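Cellulase CEL9M (Clostridium cellulolyticum, PDB 1IA6) probably hydrolyses internal beta-1,4-glucosidic linkages in cellulose and related beta-glucans, as an endo-acting family 9 glycoside hydrolase. Local coordinates at residues H4-A9 with G421-A426; N20-Q25 with T40-D45; D338-D343 with S349-Y354. All coordinates share one frame; numbering follows the deposited sequence. Where two conformers were deposited one is given.

Interaction 1: residues H4-A9 with G421-A426; sequences HDYSTA and GVLAGA. With NI (nickel (II) ion), chain D.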
# COMPACT_ATOMS: atom_id res chain seq x y z
N HIS A 4 -17.71 -16.54 -6.13
CA HIS A 4 -17.15 -15.78 -5.01
C HIS A 4 -17.71 -14.36 -4.97
O HIS A 4 -18.05 -13.79 -6.01
CB HIS A 4 -15.63 -15.72 -5.13
CG HIS A 4 -14.95 -17.03 -4.84
ND1 HIS A 4 -14.73 -17.48 -3.55
CD2 HIS A 4 -14.48 -17.99 -5.66
CE1 HIS A 4 -14.16 -18.67 -3.60
NE2 HIS A 4 -13.99 -19.00 -4.87
N ASP A 5 -17.83 -13.80 -3.77
CA ASP A 5 -18.35 -12.45 -3.61
C ASP A 5 -17.20 -11.45 -3.55
O ASP A 5 -16.78 -11.02 -2.47
CB ASP A 5 -19.18 -12.36 -2.32
CG ASP A 5 -19.91 -11.03 -2.18
OD1 ASP A 5 -19.77 -10.17 -3.08
OD2 ASP A 5 -20.63 -10.85 -1.18
N TYR A 6 -16.69 -11.07 -4.72
CA TYR A 6 -15.58 -10.12 -4.81
C TYR A 6 -16.01 -8.71 -4.41
O TYR A 6 -15.20 -7.92 -3.93
CB TYR A 6 -15.02 -10.08 -6.23
CG TYR A 6 -14.52 -11.42 -6.73
CD1 TYR A 6 -13.45 -12.06 -6.12
CD2 TYR A 6 -15.12 -12.04 -7.82
CE1 TYR A 6 -13.00 -13.30 -6.58
CE2 TYR A 6 -14.68 -13.27 -8.29
CZ TYR A 6 -13.62 -13.90 -7.66
OH TYR A 6 -13.20 -15.13 -8.11
N SER A 7 -17.29 -8.40 -4.62
CA SER A 7 -17.84 -7.10 -4.30
C SER A 7 -17.74 -6.78 -2.81
O SER A 7 -17.28 -5.70 -2.42
CB SER A 7 -19.30 -7.02 -4.74
OG SER A 7 -19.86 -5.75 -4.46
N THR A 8 -18.18 -7.71 -1.97
CA THR A 8 -18.15 -7.52 -0.53
C THR A 8 -16.71 -7.49 -0.02
O THR A 8 -16.38 -6.73 0.89
CB THR A 8 -18.93 -8.64 0.20
OG1 THR A 8 -20.31 -8.59 -0.19
CG2 THR A 8 -18.84 -8.46 1.71
N ALA A 9 -15.85 -8.32 -0.61
CA ALA A 9 -14.45 -8.34 -0.20
C ALA A 9 -13.82 -6.98 -0.49
O ALA A 9 -13.05 -6.46 0.31
CB ALA A 9 -13.70 -9.45 -0.94
N GLY A 421 -6.48 -3.37 -4.94
CA GLY A 421 -6.26 -3.37 -6.38
C GLY A 421 -6.64 -4.66 -7.09
O GLY A 421 -7.33 -4.63 -8.11
N VAL A 422 -6.19 -5.80 -6.57
CA VAL A 422 -6.50 -7.07 -7.21
C VAL A 422 -8.00 -7.37 -7.16
O VAL A 422 -8.56 -7.91 -8.11
CB VAL A 422 -5.69 -8.25 -6.58
CG1 VAL A 422 -6.22 -8.59 -5.20
CG2 VAL A 422 -5.75 -9.46 -7.50
N LEU A 423 -8.66 -7.02 -6.05
CA LEU A 423 -10.09 -7.25 -5.95
C LEU A 423 -10.84 -6.38 -6.96
O LEU A 423 -11.82 -6.82 -7.56
CB LEU A 423 -10.58 -6.97 -4.52
CG LEU A 423 -10.20 -8.06 -3.51
CD1 LEU A 423 -10.60 -7.64 -2.10
CD2 LEU A 423 -10.90 -9.36 -3.89
N ALA A 424 -10.39 -5.15 -7.14
CA ALA A 424 -11.03 -4.25 -8.10
C ALA A 424 -10.87 -4.86 -9.49
O ALA A 424 -11.79 -4.83 -10.32
CB ALA A 424 -10.39 -2.86 -8.05
N GLY A 425 -9.70 -5.43 -9.75
CA GLY A 425 -9.45 -6.05 -11.04
C GLY A 425 -10.26 -7.33 -11.21
O GLY A 425 -10.72 -7.63 -12.31
N ALA A 426 -10.44 -8.08 -10.13
CA ALA A 426 -11.20 -9.32 -10.19
C ALA A 426 -12.64 -9.04 -10.60
O ALA A 426 -13.23 -9.78 -11.39
CB ALA A 426 -11.17 -10.02 -8.83
NI NI D . -13.66 -20.96 -5.57
O HOH W 1 -12.80 -20.82 -7.48
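The methyl group of A426 sits over one face of the Y6 ring, its CB 4.2 Å from the ring centroid and 17° off the normal, a CH-pi contact displaced toward the CD1 rim. CB of H4 covers the opposite face, so the ring lies between H4 and A426 of helix 413-429. Y6 reaches this slot with CG anti to its carbonyl carbon (chi1 -58°), and its CD1 also approaches CD2 of L423 obliquely at 4.3 Å. One turn beyond Y6, A9 meets both methyls of L423, which lies a turn before A426: CD1 of L423 is 3.8 Å from CB of A9 and 3.6 Å from its carbonyl O, while CD2 leans on the same CB from the other branch. Apolar packing therefore carries the junction, and the polar end of Y6 is satisfied elsewhere, its OH bonding to D338 of helix 327-341. D5 caps the start of helix 6-15, its OD1 accepting from T8 N at 3.1 Å, with the N-H arriving 61° out of the carboxylate plane. From the loop ahead of that cap, H4 NE2 binds the nickel ion at 2.1 Å, with water 1 in the plane of the imidazole; A1 and D343 complete the protein share of this site. Helix 6-15 is thereby set against helix 413-429, joining the two ends of the chain within the (alpha/alpha)6 barrel of glycoside hydrolase family 9.

Interaction 2: residues N20-Q25 with T40-D45; sequences NKCGPQ and TTDGSD. With ZN (zinc ion), chain C.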
# COMPACT_ATOMS: atom_id res chain seq x y z
N ASN A 20 -6.79 2.30 10.93
CA ASN A 20 -5.46 2.87 11.14
C ASN A 20 -5.37 4.39 11.02
O ASN A 20 -4.27 4.95 11.12
CB ASN A 20 -4.46 2.21 10.18
CG ASN A 20 -4.00 0.85 10.67
OD1 ASN A 20 -4.76 0.13 11.32
ND2 ASN A 20 -2.76 0.48 10.36
N LYS A 21 -6.50 5.05 10.84
CA LYS A 21 -6.49 6.51 10.73
C LYS A 21 -5.92 7.13 12.00
O LYS A 21 -6.21 6.68 13.11
CB LYS A 21 -7.89 7.05 10.43
CG LYS A 21 -8.29 6.82 8.98
CD LYS A 21 -9.66 7.35 8.64
CE LYS A 21 -9.96 7.11 7.16
NZ LYS A 21 -11.35 7.48 6.79
N CYS A 22 -5.09 8.15 11.81
CA CYS A 22 -4.43 8.83 12.91
C CYS A 22 -4.79 10.32 12.89
O CYS A 22 -5.06 10.88 11.83
CB CYS A 22 -2.92 8.65 12.74
SG CYS A 22 -1.86 9.29 14.05
N GLY A 23 -4.79 10.94 14.07
CA GLY A 23 -5.09 12.36 14.12
C GLY A 23 -6.38 12.75 14.82
O GLY A 23 -7.18 11.90 15.21
N PRO A 24 -6.61 14.06 15.00
CA PRO A 24 -7.80 14.60 15.66
C PRO A 24 -9.10 14.20 14.96
O PRO A 24 -10.14 14.08 15.60
CB PRO A 24 -7.57 16.11 15.61
CG PRO A 24 -6.09 16.23 15.63
CD PRO A 24 -5.66 15.15 14.68
N GLN A 25 -9.03 13.99 13.65
CA GLN A 25 -10.22 13.63 12.88
C GLN A 25 -10.30 12.15 12.51
O GLN A 25 -11.07 11.76 11.63
CB GLN A 25 -10.27 14.47 11.60
CG GLN A 25 -10.32 15.97 11.86
CD GLN A 25 -10.42 16.78 10.58
OE1 GLN A 25 -9.51 16.76 9.75
NE2 GLN A 25 -11.53 17.48 10.42
N THR A 40 -2.81 13.73 18.62
CA THR A 40 -3.25 15.04 18.18
C THR A 40 -2.20 16.14 18.24
O THR A 40 -2.47 17.27 17.83
CB THR A 40 -4.46 15.49 19.02
OG1 THR A 40 -4.07 15.59 20.40
CG2 THR A 40 -5.59 14.48 18.90
N THR A 41 -1.00 15.83 18.73
CA THR A 41 0.06 16.83 18.83
C THR A 41 1.24 16.54 17.91
O THR A 41 2.29 17.16 18.05
CB THR A 41 0.60 16.93 20.28
OG1 THR A 41 1.34 15.74 20.60
CG2 THR A 41 -0.53 17.08 21.27
N ASP A 42 1.07 15.62 16.97
CA ASP A 42 2.15 15.28 16.04
C ASP A 42 2.72 16.51 15.35
O ASP A 42 1.97 17.34 14.83
CB ASP A 42 1.65 14.29 14.99
CG ASP A 42 1.53 12.88 15.52
OD1 ASP A 42 1.90 12.65 16.70
OD2 ASP A 42 1.08 12.00 14.76
N GLY A 43 4.04 16.61 15.33
CA GLY A 43 4.70 17.73 14.68
C GLY A 43 4.95 18.92 15.59
O GLY A 43 5.65 19.86 15.20
N SER A 44 4.39 18.89 16.80
CA SER A 44 4.56 20.01 17.72
C SER A 44 6.03 20.25 18.09
O SER A 44 6.41 21.36 18.46
CB SER A 44 3.74 19.79 18.99
OG SER A 44 4.24 18.71 19.76
N ASP A 45 6.85 19.21 17.97
CA ASP A 45 8.27 19.33 18.29
C ASP A 45 9.05 20.15 17.27
O ASP A 45 10.13 20.65 17.57
CB ASP A 45 8.89 17.93 18.46
CG ASP A 45 8.83 17.09 17.20
OD1 ASP A 45 7.81 17.16 16.48
OD2 ASP A 45 9.79 16.34 16.93
ZN ZN C . -2.65 8.04 15.78
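P24 lays its ring obliquely across the methyl of T40, CG to CG2 at 3.7 Å, where two irregular loops of the family 9 catalytic module come together beside a zinc site with two cysteine and two histidine ligands. T40 offers the methyl because its CG2 stands anti to the carbonyl carbon, with OG1 between the backbone N and that carbon (chi1 62°). CB of T40 backs the same proline atom at 3.8 Å, a small apolar touch at the protein surface. Deeper in, SG of C22 and OD2 of D42 come within 4.1 Å of each other, too far for a bond. Each is engaged elsewhere: the sulfur binds zinc, and OD2 forms salt bridges with R139 and K62, which probably offset the negative charge of D42 beside the zinc-bound sulfur. The zinc shell is completed by C38, H39 and H55, so the residues just ahead of T40 and those around C22 are fastened to one ion. G23 adopts phi 114°, a conformation readily open to glycine, and turns the chain from the metal ligand toward P24. On the other side, residues T41 to S44 make a type II beta turn with G43 at its third position, closed by S44 N to T41 O at 3.0 Å; D42, second in that turn, points its CB toward residues 20-25. C22 is tied to the surrounding loops through backbone bonding with G53, and its SG, anti to its own backbone N (chi1 -175°), meets the zinc ion at 2.3 Å.

Interaction 3: residues D338-D343 with S349-Y354; sequences DYILGD and SYIIGY. With NI (nickel (II) ion), chain D.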
# COMPACT_ATOMS: atom_id res chain seq x y z
N ASP A 338 -8.89 -16.21 -5.12
CA ASP A 338 -9.82 -17.18 -4.55
C ASP A 338 -9.23 -17.89 -3.34
O ASP A 338 -9.96 -18.24 -2.42
CB ASP A 338 -10.26 -18.20 -5.62
CG ASP A 338 -11.11 -17.57 -6.70
OD1 ASP A 338 -11.57 -16.42 -6.51
OD2 ASP A 338 -11.34 -18.22 -7.74
N TYR A 339 -7.92 -18.10 -3.35
CA TYR A 339 -7.25 -18.75 -2.23
C TYR A 339 -7.39 -17.86 -0.99
O TYR A 339 -7.73 -18.33 0.09
CB TYR A 339 -5.77 -18.97 -2.56
CG TYR A 339 -4.98 -19.69 -1.48
CD1 TYR A 339 -4.60 -19.03 -0.31
CD2 TYR A 339 -4.62 -21.03 -1.63
CE1 TYR A 339 -3.87 -19.68 0.68
CE2 TYR A 339 -3.89 -21.69 -0.64
CZ TYR A 339 -3.52 -21.01 0.51
OH TYR A 339 -2.80 -21.66 1.49
N ILE A 340 -7.16 -16.56 -1.18
CA ILE A 340 -7.26 -15.59 -0.10
C ILE A 340 -8.68 -15.54 0.47
O ILE A 340 -8.87 -15.42 1.68
CB ILE A 340 -6.84 -14.18 -0.61
CG1 ILE A 340 -5.34 -14.16 -0.86
CG2 ILE A 340 -7.25 -13.10 0.40
CD1 ILE A 340 -4.84 -12.92 -1.58
N LEU A 341 -9.68 -15.64 -0.41
CA LEU A 341 -11.07 -15.58 -0.00
C LEU A 341 -11.61 -16.83 0.69
O LEU A 341 -12.71 -16.80 1.26
CB LEU A 341 -11.96 -15.23 -1.21
CG LEU A 341 -11.68 -13.87 -1.84
CD1 LEU A 341 -12.56 -13.68 -3.07
CD2 LEU A 341 -11.95 -12.77 -0.83
N GLY A 342 -10.87 -17.94 0.63
CA GLY A 342 -11.35 -19.14 1.30
C GLY A 342 -11.09 -20.47 0.62
O GLY A 342 -11.28 -21.52 1.23
N ASP A 343 -10.67 -20.44 -0.64
CA ASP A 343 -10.38 -21.67 -1.38
C ASP A 343 -8.99 -22.18 -1.03
O ASP A 343 -8.08 -22.10 -1.86
CB ASP A 343 -10.45 -21.40 -2.88
CG ASP A 343 -11.86 -21.42 -3.42
OD1 ASP A 343 -12.81 -21.29 -2.62
OD2 ASP A 343 -12.00 -21.56 -4.65
N SER A 349 -10.99 -17.78 5.50
CA SER A 349 -10.82 -16.56 4.74
C SER A 349 -9.64 -15.85 5.37
O SER A 349 -9.55 -15.76 6.59
CB SER A 349 -12.05 -15.67 4.86
OG SER A 349 -11.72 -14.32 4.57
N TYR A 350 -8.72 -15.34 4.55
CA TYR A 350 -7.57 -14.63 5.08
C TYR A 350 -7.83 -13.14 5.22
O TYR A 350 -6.94 -12.36 5.57
CB TYR A 350 -6.34 -14.91 4.22
CG TYR A 350 -5.77 -16.28 4.52
CD1 TYR A 350 -5.21 -16.55 5.76
CD2 TYR A 350 -5.85 -17.32 3.59
CE1 TYR A 350 -4.75 -17.83 6.09
CE2 TYR A 350 -5.39 -18.61 3.90
CZ TYR A 350 -4.84 -18.85 5.15
OH TYR A 350 -4.37 -20.10 5.48
N ILE A 351 -9.08 -12.75 4.96
CA ILE A 351 -9.51 -11.37 5.13
C ILE A 351 -10.40 -11.40 6.37
O ILE A 351 -11.45 -12.04 6.38
CB ILE A 351 -10.34 -10.86 3.94
CG1 ILE A 351 -9.48 -10.81 2.67
CG2 ILE A 351 -10.89 -9.48 4.24
CD1 ILE A 351 -10.24 -10.37 1.44
N ILE A 352 -9.97 -10.72 7.43
CA ILE A 352 -10.75 -10.70 8.67
C ILE A 352 -12.14 -10.10 8.45
O ILE A 352 -12.29 -9.09 7.76
CB ILE A 352 -10.00 -9.92 9.77
CG1 ILE A 352 -8.71 -10.66 10.14
CG2 ILE A 352 -10.89 -9.75 11.00
CD1 ILE A 352 -7.84 -9.91 11.13
N GLY A 353 -13.15 -10.73 9.04
CA GLY A 353 -14.51 -10.22 8.91
C GLY A 353 -15.23 -10.60 7.63
O GLY A 353 -16.38 -10.21 7.42
N TYR A 354 -14.55 -11.36 6.77
CA TYR A 354 -15.14 -11.81 5.52
C TYR A 354 -15.10 -13.33 5.45
O TYR A 354 -14.18 -13.95 5.95
CB TYR A 354 -14.37 -11.21 4.33
CG TYR A 354 -14.79 -11.75 2.97
CD1 TYR A 354 -14.38 -13.01 2.54
CD2 TYR A 354 -15.62 -11.01 2.13
CE1 TYR A 354 -14.78 -13.52 1.31
CE2 TYR A 354 -16.03 -11.51 0.90
CZ TYR A 354 -15.60 -12.76 0.49
OH TYR A 354 -16.00 -13.26 -0.72
NI NI D . -13.66 -20.96 -5.57
O HOH W 1 -12.80 -20.82 -7.48
O HOH W 2 -4.17 -22.20 3.80
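CD2 of L341 touches two side chains of the following loop, 3.7 Å from CD1 of I351 and 3.6 Å from CE1 of Y354. L341 and I351 run side by side and point the same way, whereas the tyrosine approaches the leucine at a slant. I340 adds CG2 against CG1 of I351 at 3.9 Å. Y354 reaches the helix end because its CG is anti to the backbone N (chi1 173°), placing L341 O at the ring edge, in plane; its OH goes on to bond D5 O at the start of helix 6-15. Helix 327-341 ends here in a Schellman motif: G342 takes positive phi, D343 N bonds back to D338 O, and G342 N to Y339 O. The I340 carbonyl, in the last turn of the helix, receives Y350 N at 2.9 Å, an almost straight bond (171°) that holds the loop against that turn. Farther out, Y339 and Y350 meet obliquely through CE1 and CE2 at 3.7 Å, and water 2 bridges their hydroxyls; Y339 OH also bonds D397, while F399 packs edge-to-face with Y350. The side chain of D343, whose N closes the motif, binds the nickel ion through OD2 at 2.0 Å. Water 1, another ligand of the metal, donates to D338 OD2, which also pairs with K334.

In the fold
Interactions 1 and 3 are neighbours, their centres 11 Å apart, and share the nickel ion and water 1. Residues 4-9 of interaction 1 also lie against both segments of interaction 3, which adds helix 327-341 and its following loop to the pair of helices 6-15 and 413-429. Interaction 2 lies remote, with centres 32 Å from interaction 1 and 33 Å from interaction 3, in loops between helix 6-15 and strand 62-63. Along the chain, 4-9 opens first, interactions 2 and 3 follow in turn, and 421-426 closes last. Nickel and zinc bind distant parts of one helical module.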